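Side-chain contacts in glycerol Dehydrogenase (PDB 5XN8), which probably catalyses the NAD-dependent oxidation of glycerol to dihydroxyacetone, as a metal-dependent member of the iron-containing alcohol dehydrogenase family: residues A78-K81 and G87-G90; T99-G104 and V111-T116; A122-L127 and D148-D153. One frame throughout, in Å; residues are numbered along the deposited sequence.

How the contacts relate
The three contacts follow one another along the chain, and each reaches the same parallel sheet. Contact 1 joins helix 70-83 to strand 87-92. Contact 2 joins helix 94-107 to strand 111-115. Contact 3 sets the loop 122-127 on strand 149-153. The three strands lie side by side in the order 87-92, 111-115, 149-153. Centres are about 10 Å apart for contacts 1 and 2, about 8 Å for contacts 2 and 3, and about 17 Å for contacts 1 and 3. Contacts 2 and 3 touch, as do 1 and 2. Contact 1 is packing away from the active site; contact 2 includes Thr116 and contact 3 includes Ser125 and Leu127, all probable NAD(+)-binding residues.

Contact 1 of 3, residues A78-K81 and G87-G90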
ATOM      1  N   ALA A  78     -27.572  47.638  34.497  1.00 38.48           N
ATOM      2  CA  ALA A  78     -28.516  48.575  35.115  1.00 38.78           C
ATOM      3  C   ALA A  78     -29.854  48.626  34.380  1.00 39.07           C
ATOM      4  O   ALA A  78     -30.899  48.675  35.019  1.00 41.25           O
ATOM      5  CB  ALA A  78     -27.908  49.971  35.201  1.00 39.80           C
ATOM      6  N   ILE A  79     -29.820  48.594  33.049  1.00 38.27           N
ATOM      7  CA  ILE A  79     -31.049  48.572  32.236  1.00 37.82           C
ATOM      8  C   ILE A  79     -31.727  47.203  32.333  1.00 36.77           C
ATOM      9  O   ILE A  79     -32.953  47.121  32.388  1.00 36.62           O
ATOM     10  CB  ILE A  79     -30.799  48.919  30.741  1.00 37.28           C
ATOM     11  CG1 ILE A  79     -30.118  50.285  30.583  1.00 37.85           C
ATOM     12  CG2 ILE A  79     -32.122  48.939  29.978  1.00 37.13           C
ATOM     13  CD1 ILE A  79     -29.578  50.562  29.189  1.00 37.49           C
ATOM     14  N   LEU A  80     -30.930  46.135  32.338  1.00 36.44           N
ATOM     15  CA  LEU A  80     -31.456  44.773  32.506  1.00 36.04           C
ATOM     16  C   LEU A  80     -32.262  44.650  33.800  1.00 36.82           C
ATOM     17  O   LEU A  80     -33.384  44.147  33.775  1.00 36.24           O
ATOM     18  CB  LEU A  80     -30.326  43.732  32.455  1.00 35.08           C
ATOM     19  CG  LEU A  80     -30.683  42.267  32.790  1.00 34.96           C
ATOM     20  CD1 LEU A  80     -29.893  41.292  31.932  1.00 33.89           C
ATOM     21  CD2 LEU A  80     -30.470  41.942  34.268  1.00 35.29           C
ATOM     22  N   LYS A  81     -31.679  45.121  34.909  1.00 37.85           N
ATOM     23  CA  LYS A  81     -32.343  45.130  36.229  1.00 38.79           C
ATOM     24  C   LYS A  81     -33.688  45.863  36.227  1.00 39.83           C
ATOM     25  O   LYS A  81     -34.653  45.407  36.839  1.00 40.62           O
ATOM     26  CB  LYS A  81     -31.443  45.784  37.296  1.00 39.31           C
ATOM     27  CG  LYS A  81     -30.193  45.018  37.680  1.00 39.37           C
ATOM     28  CD  LYS A  81     -30.423  43.657  38.306  1.00 39.41           C
ATOM     29  CE  LYS A  81     -31.021  43.712  39.705  1.00 40.45           C
ATOM     30  NZ  LYS A  81     -30.938  42.377  40.354  1.00 40.52           N
ATOM     31  N   GLY A  87     -33.020  36.249  31.096  1.00 35.78           N
ATOM     32  CA  GLY A  87     -31.879  35.764  30.329  1.00 34.82           C
ATOM     33  C   GLY A  87     -31.222  36.866  29.525  1.00 34.71           C
ATOM     34  O   GLY A  87     -31.702  37.996  29.509  1.00 35.55           O
ATOM     35  N   VAL A  88     -30.115  36.526  28.865  1.00 34.18           N
ATOM     36  CA  VAL A  88     -29.358  37.455  28.021  1.00 32.66           C
ATOM     37  C   VAL A  88     -29.113  36.831  26.649  1.00 32.04           C
ATOM     38  O   VAL A  88     -28.656  35.696  26.566  1.00 33.33           O
ATOM     39  CB  VAL A  88     -27.979  37.796  28.623  1.00 32.35           C
ATOM     40  CG1 VAL A  88     -27.433  39.088  28.003  1.00 32.44           C
ATOM     41  CG2 VAL A  88     -28.050  37.927  30.133  1.00 32.73           C
ATOM     42  N   VAL A  89     -29.423  37.573  25.586  1.00 32.24           N
ATOM     43  CA  VAL A  89     -29.049  37.219  24.217  1.00 31.77           C
ATOM     44  C   VAL A  89     -28.076  38.267  23.683  1.00 31.35           C
ATOM     45  O   VAL A  89     -28.333  39.459  23.783  1.00 32.85           O
ATOM     46  CB  VAL A  89     -30.275  37.152  23.269  1.00 32.27           C
ATOM     47  CG1 VAL A  89     -29.853  36.795  21.845  1.00 31.39           C
ATOM     48  CG2 VAL A  89     -31.312  36.165  23.796  1.00 32.08           C
ATOM     49  N   GLY A  90     -26.955  37.813  23.132  1.00 31.40           N
ATOM     50  CA  GLY A  90     -26.036  38.657  22.372  1.00 30.65           C
ATOM     51  C   GLY A  90     -26.128  38.268  20.904  1.00 30.73           C
ATOM     52  O   GLY A  90     -26.111  37.079  20.581  1.00 31.32           O
TER
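Leu80 CA, on helix 70-83, and Val88 CA, on strand 87-92, are the nearest pair of CA atoms across the two segments, 8.8 Å apart. At that spacing the backbones do not meet, and side chains bridge the gap. The helix residue sends its side chain toward the strand. CG of Leu80 is anti to the backbone N (chi1 173°), which extends the branch away from the helix. One methyl, CD1, then does the touching. It lies 4.2 Å from Val88 CG2, in a methyl-to-methyl van der Waals contact. The other methyl, CD2 of Leu80, stays 6.3 Å from Val88 CG2. Val88 answers with one branch as well. Its CB leaves the strand at an angle to the helix rather than straight at it. Val88 CG1 is 5.1 Å from Leu80 CD1, so CG2 is the nearer methyl. A looser approach is made to the backbone of the preceding residue, where Leu80 CD1 is 4.5 Å from Gly87 O. No hydrogen bond links the segments. The contact is small, 61 Å² in all, but all three touching residues are buried. The surroundings are largely apolar too. Leu80 also packs on Phe33, Ile103 and Leu109, and Val88 shares Ile103 and Leu109 with it. Backbone hydrogen bonds tie Gly87 to Phe33 and Val88 to Val112, which places strand 87-92 between strands 31-36 and 111-115. Helix 70-83 comes after strand 58-63, outermost in the sheet within this chain, and leads into strand 87-92, with strand 31-36 lying between those two. The arrangement is a beta-alpha-beta crossover that skips one strand, in the parallel alpha/beta sheet of the dinucleotide-binding domain of this dehydrogenase family.

Contact 2 of 3, residues T99-G104 and V111-T116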
ATOM      1  N   THR A  99     -19.697  40.619  25.888  1.00 29.63           N
ATOM      2  CA  THR A  99     -20.446  41.456  26.834  1.00 30.10           C
ATOM      3  C   THR A  99     -21.713  40.770  27.344  1.00 29.87           C
ATOM      4  O   THR A  99     -22.099  40.961  28.504  1.00 30.33           O
ATOM      5  CB  THR A  99     -20.820  42.823  26.219  1.00 29.88           C
ATOM      6  OG1 THR A  99     -19.642  43.420  25.681  1.00 29.84           O
ATOM      7  CG2 THR A  99     -21.423  43.755  27.260  1.00 30.71           C
ATOM      8  N   ALA A 100     -22.361  39.996  26.480  1.00 29.21           N
ATOM      9  CA  ALA A 100     -23.516  39.202  26.881  1.00 29.57           C
ATOM     10  C   ALA A 100     -23.140  38.110  27.893  1.00 29.62           C
ATOM     11  O   ALA A 100     -23.932  37.809  28.787  1.00 29.94           O
ATOM     12  CB  ALA A 100     -24.189  38.596  25.660  1.00 29.12           C
ATOM     13  N   LYS A 101     -21.945  37.535  27.751  1.00 29.70           N
ATOM     14  CA  LYS A 101     -21.436  36.518  28.689  1.00 30.56           C
ATOM     15  C   LYS A 101     -21.175  37.094  30.069  1.00 31.64           C
ATOM     16  O   LYS A 101     -21.520  36.473  31.083  1.00 35.41           O
ATOM     17  CB  LYS A 101     -20.128  35.885  28.178  1.00 29.88           C
ATOM     18  CG  LYS A 101     -20.274  34.975  26.969  1.00 29.19           C
ATOM     19  CD  LYS A 101     -18.909  34.465  26.530  1.00 29.00           C
ATOM     20  CE  LYS A 101     -18.921  33.830  25.143  1.00 28.53           C
ATOM     21  NZ  LYS A 101     -17.552  33.783  24.558  1.00 28.11           N
ATOM     22  N   ALA A 102     -20.559  38.267  30.099  1.00 31.94           N
ATOM     23  CA  ALA A 102     -20.262  38.976  31.352  1.00 31.67           C
ATOM     24  C   ALA A 102     -21.535  39.325  32.107  1.00 31.89           C
ATOM     25  O   ALA A 102     -21.622  39.081  33.310  1.00 32.26           O
ATOM     26  CB  ALA A 102     -19.448  40.242  31.074  1.00 31.55           C
ATOM     27  N   ILE A 103     -22.517  39.878  31.390  1.00 31.49           N
ATOM     28  CA  ILE A 103     -23.823  40.217  31.973  1.00 31.57           C
ATOM     29  C   ILE A 103     -24.481  38.976  32.583  1.00 31.51           C
ATOM     30  O   ILE A 103     -25.003  39.037  33.698  1.00 32.98           O
ATOM     31  CB  ILE A 103     -24.772  40.857  30.928  1.00 31.25           C
ATOM     32  CG1 ILE A 103     -24.252  42.233  30.487  1.00 31.38           C
ATOM     33  CG2 ILE A 103     -26.186  41.030  31.481  1.00 31.47           C
ATOM     34  CD1 ILE A 103     -24.744  42.662  29.122  1.00 31.36           C
ATOM     35  N   GLY A 104     -24.449  37.861  31.854  1.00 30.75           N
ATOM     36  CA  GLY A 104     -25.005  36.592  32.334  1.00 30.45           C
ATOM     37  C   GLY A 104     -24.298  36.067  33.565  1.00 30.80           C
ATOM     38  O   GLY A 104     -24.948  35.583  34.502  1.00 31.17           O
ATOM     39  N   VAL A 111     -27.263  32.433  29.093  1.00 29.99           N
ATOM     40  CA  VAL A 111     -26.689  33.216  28.014  1.00 29.86           C
ATOM     41  C   VAL A 111     -26.933  32.505  26.686  1.00 29.67           C
ATOM     42  O   VAL A 111     -26.718  31.302  26.574  1.00 28.46           O
ATOM     43  CB  VAL A 111     -25.164  33.388  28.203  1.00 30.10           C
ATOM     44  CG1 VAL A 111     -24.540  34.131  27.020  1.00 29.76           C
ATOM     45  CG2 VAL A 111     -24.863  34.092  29.516  1.00 30.00           C
ATOM     46  N   VAL A 112     -27.377  33.269  25.691  1.00 29.58           N
ATOM     47  CA  VAL A 112     -27.460  32.811  24.313  1.00 29.29           C
ATOM     48  C   VAL A 112     -26.548  33.715  23.498  1.00 29.05           C
ATOM     49  O   VAL A 112     -26.634  34.939  23.613  1.00 31.07           O
ATOM     50  CB  VAL A 112     -28.900  32.928  23.764  1.00 29.50           C
ATOM     51  CG1 VAL A 112     -28.974  32.424  22.325  1.00 28.92           C
ATOM     52  CG2 VAL A 112     -29.877  32.185  24.660  1.00 29.86           C
ATOM     53  N   VAL A 113     -25.679  33.122  22.682  1.00 27.89           N
ATOM     54  CA  VAL A 113     -24.815  33.890  21.777  1.00 27.28           C
ATOM     55  C   VAL A 113     -25.173  33.533  20.341  1.00 26.48           C
ATOM     56  O   VAL A 113     -25.310  32.360  20.003  1.00 26.46           O
ATOM     57  CB  VAL A 113     -23.303  33.691  22.056  1.00 27.58           C
ATOM     58  CG1 VAL A 113     -22.907  34.397  23.349  1.00 28.46           C
ATOM     59  CG2 VAL A 113     -22.900  32.227  22.112  1.00 27.02           C
ATOM     60  N   ILE A 114     -25.339  34.557  19.507  1.00 26.28           N
ATOM     61  CA  ILE A 114     -25.747  34.386  18.116  1.00 25.65           C
ATOM     62  C   ILE A 114     -24.738  35.112  17.218  1.00 24.91           C
ATOM     63  O   ILE A 114     -24.991  36.235  16.794  1.00 24.75           O
ATOM     64  CB  ILE A 114     -27.190  34.911  17.870  1.00 25.74           C
ATOM     65  CG1 ILE A 114     -28.147  34.384  18.946  1.00 26.03           C
ATOM     66  CG2 ILE A 114     -27.682  34.515  16.478  1.00 25.42           C
ATOM     67  CD1 ILE A 114     -29.612  34.691  18.691  1.00 26.24           C
ATOM     68  N   PRO A 115     -23.588  34.465  16.929  1.00 24.38           N
ATOM     69  CA  PRO A 115     -22.628  35.054  16.002  1.00 24.53           C
ATOM     70  C   PRO A 115     -23.194  35.205  14.593  1.00 24.59           C
ATOM     71  O   PRO A 115     -23.691  34.237  14.019  1.00 24.99           O
ATOM     72  CB  PRO A 115     -21.463  34.047  16.001  1.00 24.44           C
ATOM     73  CG  PRO A 115     -21.614  33.262  17.250  1.00 23.71           C
ATOM     74  CD  PRO A 115     -23.080  33.202  17.502  1.00 23.99           C
ATOM     75  N   THR A 116     -23.139  36.420  14.066  1.00 25.16           N
ATOM     76  CA  THR A 116     -23.507  36.711  12.684  1.00 25.43           C
ATOM     77  C   THR A 116     -22.317  36.548  11.711  1.00 26.59           C
ATOM     78  O   THR A 116     -22.487  36.668  10.495  1.00 25.41           O
ATOM     79  CB  THR A 116     -24.059  38.142  12.577  1.00 25.70           C
ATOM     80  OG1 THR A 116     -23.077  39.071  13.058  1.00 24.86           O
ATOM     81  CG2 THR A 116     -25.326  38.278  13.405  1.00 25.47           C
TER
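Gly104 and Val111 bring the two segments closest, with Gly104 CA and Val111 CA 5.7 Å apart. The axes of helix 99-104 and strand 111-115 are 8.3 Å apart and run antiparallel, at 177°. Val111 has the largest share of the contact. Its CG2 is anti to its own carbonyl carbon and rests 3.8 Å from Gly104 CA. Gly104 has no side chain, which lets the methyl lie against the helix backbone. The same CG2 is 3.9 Å from Ala100 O, an oxygen that already accepts the helical bond from Gly104 N. This is the return half of a beta-alpha-beta unit: strand 87-92, helix 94-107, strand 111-115. Val111 CG1 meets the aliphatic part of Lys101, with Lys101 CG 4.3 Å away. The lysine chain is extended beyond CB (chi2 178°) and runs on along the strand. Lys101 CE therefore reaches within 4.4 Å of Val113 CG1. At its end, Lys101 NZ hydrogen-bonds Ala122 O and Leu127 O, in the loop that probably contributes to NAD(+) binding.

Contact 3 of 3, residues A122-L127 and D148-D153; sequences APTSAL and DMVVMD
The loop between strands 111-115 and 127-131, which probably contributes Ser125 and Leu127 to NAD(+) binding, rests on the central sheet where Pro123 and Thr124 meet Val150 of strand 149-153. The nearest CA atoms are those of Thr124 and Val150, 6.6 Å apart. Val150 points toward the loop, and its CG2 makes the contact. With CG1 anti to the backbone N (chi1 176°), CG2 is the branch that faces Pro123 O and Thr124. Three loop atoms meet this one methyl. Pro123 O lies 4.0 Å from Val150 CG2. Thr124 CA and Thr124 CG2 are each 4.2 Å from Val150 CG2. The loop is shaped by a type I beta turn from Ala122 to Ser125. Ala122 O takes two bonds from Ser125, one from N at 2.9 Å and one from OG at 2.6 Å. The hydroxyl comes in the carbonyl plane, on a lone pair, with a C=O...OG angle of 131°. Around the contact, Pro123 packs on Pro115, Val150 touches Val113 and Tyr11, and Thr124 O is bonded by Asn146 ND2. The side chain of Pro123 is about 9 Å from the bound zinc ion. No hydrogen bond crosses between the segments. The bonds from Ser125 hold the turn, Lys101 NZ also bonds Ala122 O, and Val150 adds only apolar packing.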
ATOM      1  N   ALA A 122     -14.109  31.970  19.704  1.00 25.77           N
ATOM      2  CA  ALA A 122     -14.534  32.521  20.978  1.00 24.96           C
ATOM      3  C   ALA A 122     -15.978  32.189  21.392  1.00 24.43           C
ATOM      4  O   ALA A 122     -16.204  31.953  22.573  1.00 24.58           O
ATOM      5  CB  ALA A 122     -14.334  34.036  20.988  1.00 25.74           C
ATOM      6  N   PRO A 123     -16.950  32.182  20.443  1.00 23.63           N
ATOM      7  CA  PRO A 123     -18.368  32.060  20.831  1.00 23.92           C
ATOM      8  C   PRO A 123     -18.739  30.948  21.834  1.00 25.07           C
ATOM      9  O   PRO A 123     -19.580  31.190  22.697  1.00 25.30           O
ATOM     10  CB  PRO A 123     -19.072  31.823  19.495  1.00 23.71           C
ATOM     11  CG  PRO A 123     -18.240  32.561  18.507  1.00 23.42           C
ATOM     12  CD  PRO A 123     -16.819  32.444  18.993  1.00 23.24           C
ATOM     13  N   THR A 124     -18.117  29.770  21.727  1.00 25.10           N
ATOM     14  CA  THR A 124     -18.403  28.646  22.632  1.00 26.11           C
ATOM     15  C   THR A 124     -17.675  28.732  23.979  1.00 27.93           C
ATOM     16  O   THR A 124     -18.080  28.061  24.940  1.00 29.51           O
ATOM     17  CB  THR A 124     -18.022  27.276  21.999  1.00 25.16           C
ATOM     18  OG1 THR A 124     -16.605  27.206  21.806  1.00 24.43           O
ATOM     19  CG2 THR A 124     -18.713  27.071  20.659  1.00 24.51           C
ATOM     20  N   SER A 125     -16.603  29.520  24.053  1.00 29.09           N
ATOM     21  CA  SER A 125     -15.759  29.569  25.251  1.00 31.08           C
ATOM     22  C   SER A 125     -16.411  30.285  26.431  1.00 31.94           C
ATOM     23  O   SER A 125     -17.306  31.126  26.262  1.00 31.80           O
ATOM     24  CB  SER A 125     -14.412  30.231  24.939  1.00 32.11           C
ATOM     25  OG  SER A 125     -14.567  31.601  24.597  1.00 32.88           O
ATOM     26  N   ALA A 126     -15.932  29.939  27.624  1.00 32.99           N
ATOM     27  CA  ALA A 126     -16.293  30.614  28.868  1.00 34.95           C
ATOM     28  C   ALA A 126     -15.281  31.731  29.101  1.00 37.65           C
ATOM     29  O   ALA A 126     -14.592  31.766  30.120  1.00 39.97           O
ATOM     30  CB  ALA A 126     -16.285  29.628  30.029  1.00 33.87           C
ATOM     31  N   LEU A 127     -15.217  32.655  28.148  1.00 40.41           N
ATOM     32  CA  LEU A 127     -14.178  33.663  28.083  1.00 42.83           C
ATOM     33  C   LEU A 127     -14.750  34.954  27.507  1.00 42.69           C
ATOM     34  O   LEU A 127     -15.560  34.929  26.572  1.00 44.23           O
ATOM     35  CB  LEU A 127     -13.032  33.163  27.202  1.00 44.20           C
ATOM     36  CG  LEU A 127     -11.817  34.071  26.899  1.00 45.34           C
ATOM     37  CD1 LEU A 127     -10.546  33.294  26.590  1.00 46.62           C
ATOM     38  CD2 LEU A 127     -12.119  35.007  25.718  1.00 44.70           C
ATOM     39  N   ASP A 148     -25.017  29.017  27.539  1.00 28.00           N
ATOM     40  CA  ASP A 148     -26.031  27.977  27.590  1.00 28.95           C
ATOM     41  C   ASP A 148     -26.482  27.568  26.189  1.00 28.85           C
ATOM     42  O   ASP A 148     -26.798  26.399  25.966  1.00 26.89           O
ATOM     43  CB  ASP A 148     -27.205  28.407  28.477  1.00 29.72           C
ATOM     44  CG  ASP A 148     -26.764  28.715  29.909  1.00 30.64           C
ATOM     45  OD1 ASP A 148     -26.137  29.789  30.112  1.00 30.57           O
ATOM     46  OD2 ASP A 148     -27.027  27.873  30.814  1.00 29.61           O
ATOM     47  N   MET A 149     -26.475  28.518  25.246  1.00 29.27           N
ATOM     48  CA  MET A 149     -26.756  28.225  23.838  1.00 29.86           C
ATOM     49  C   MET A 149     -25.828  28.992  22.904  1.00 30.44           C
ATOM     50  O   MET A 149     -25.454  30.136  23.193  1.00 30.67           O
ATOM     51  CB  MET A 149     -28.193  28.586  23.491  1.00 31.39           C
ATOM     52  CG  MET A 149     -29.232  27.631  24.040  1.00 31.20           C
ATOM     53  SD  MET A 149     -30.896  28.160  23.557  1.00 34.21           S
ATOM     54  CE  MET A 149     -30.876  27.730  21.826  1.00 33.82           C
ATOM     55  N   VAL A 150     -25.469  28.349  21.788  1.00 28.89           N
ATOM     56  CA  VAL A 150     -24.701  28.963  20.707  1.00 28.40           C
ATOM     57  C   VAL A 150     -25.482  28.715  19.421  1.00 28.79           C
ATOM     58  O   VAL A 150     -25.695  27.570  19.047  1.00 29.12           O
ATOM     59  CB  VAL A 150     -23.287  28.354  20.573  1.00 27.58           C
ATOM     60  CG1 VAL A 150     -22.551  28.940  19.368  1.00 26.83           C
ATOM     61  CG2 VAL A 150     -22.480  28.555  21.855  1.00 27.11           C
ATOM     62  N   VAL A 151     -25.906  29.788  18.751  1.00 29.01           N
ATOM     63  CA  VAL A 151     -26.812  29.691  17.610  1.00 28.92           C
ATOM     64  C   VAL A 151     -26.152  30.283  16.366  1.00 28.60           C
ATOM     65  O   VAL A 151     -25.860  31.483  16.315  1.00 30.26           O
ATOM     66  CB  VAL A 151     -28.148  30.403  17.895  1.00 29.90           C
ATOM     67  CG1 VAL A 151     -29.179  30.063  16.825  1.00 30.09           C
ATOM     68  CG2 VAL A 151     -28.667  30.015  19.279  1.00 30.46           C
ATOM     69  N   MET A 152     -25.942  29.436  15.360  1.00 27.15           N
ATOM     70  CA  MET A 152     -25.221  29.801  14.151  1.00 27.12           C
ATOM     71  C   MET A 152     -26.187  29.764  12.974  1.00 26.21           C
ATOM     72  O   MET A 152     -26.524  28.693  12.475  1.00 25.64           O
ATOM     73  CB  MET A 152     -24.061  28.824  13.929  1.00 27.45           C
ATOM     74  CG  MET A 152     -23.142  28.646  15.132  1.00 27.06           C
ATOM     75  SD  MET A 152     -22.218  30.137  15.546  1.00 26.82           S
ATOM     76  CE  MET A 152     -21.051  30.218  14.200  1.00 26.91           C
ATOM     77  N   ASP A 153     -26.657  30.937  12.554  1.00 26.33           N
ATOM     78  CA  ASP A 153     -27.513  31.043  11.381  1.00 26.39           C
ATOM     79  C   ASP A 153     -26.609  31.179  10.172  1.00 25.52           C
ATOM     80  O   ASP A 153     -26.044  32.252   9.917  1.00 25.55           O
ATOM     81  CB  ASP A 153     -28.481  32.234  11.481  1.00 27.25           C
ATOM     82  CG  ASP A 153     -29.565  32.198  10.400  1.00 27.39           C
ATOM     83  OD1 ASP A 153     -29.300  31.703   9.285  1.00 27.77           O
ATOM     84  OD2 ASP A 153     -30.689  32.655  10.671  1.00 27.54           O
TER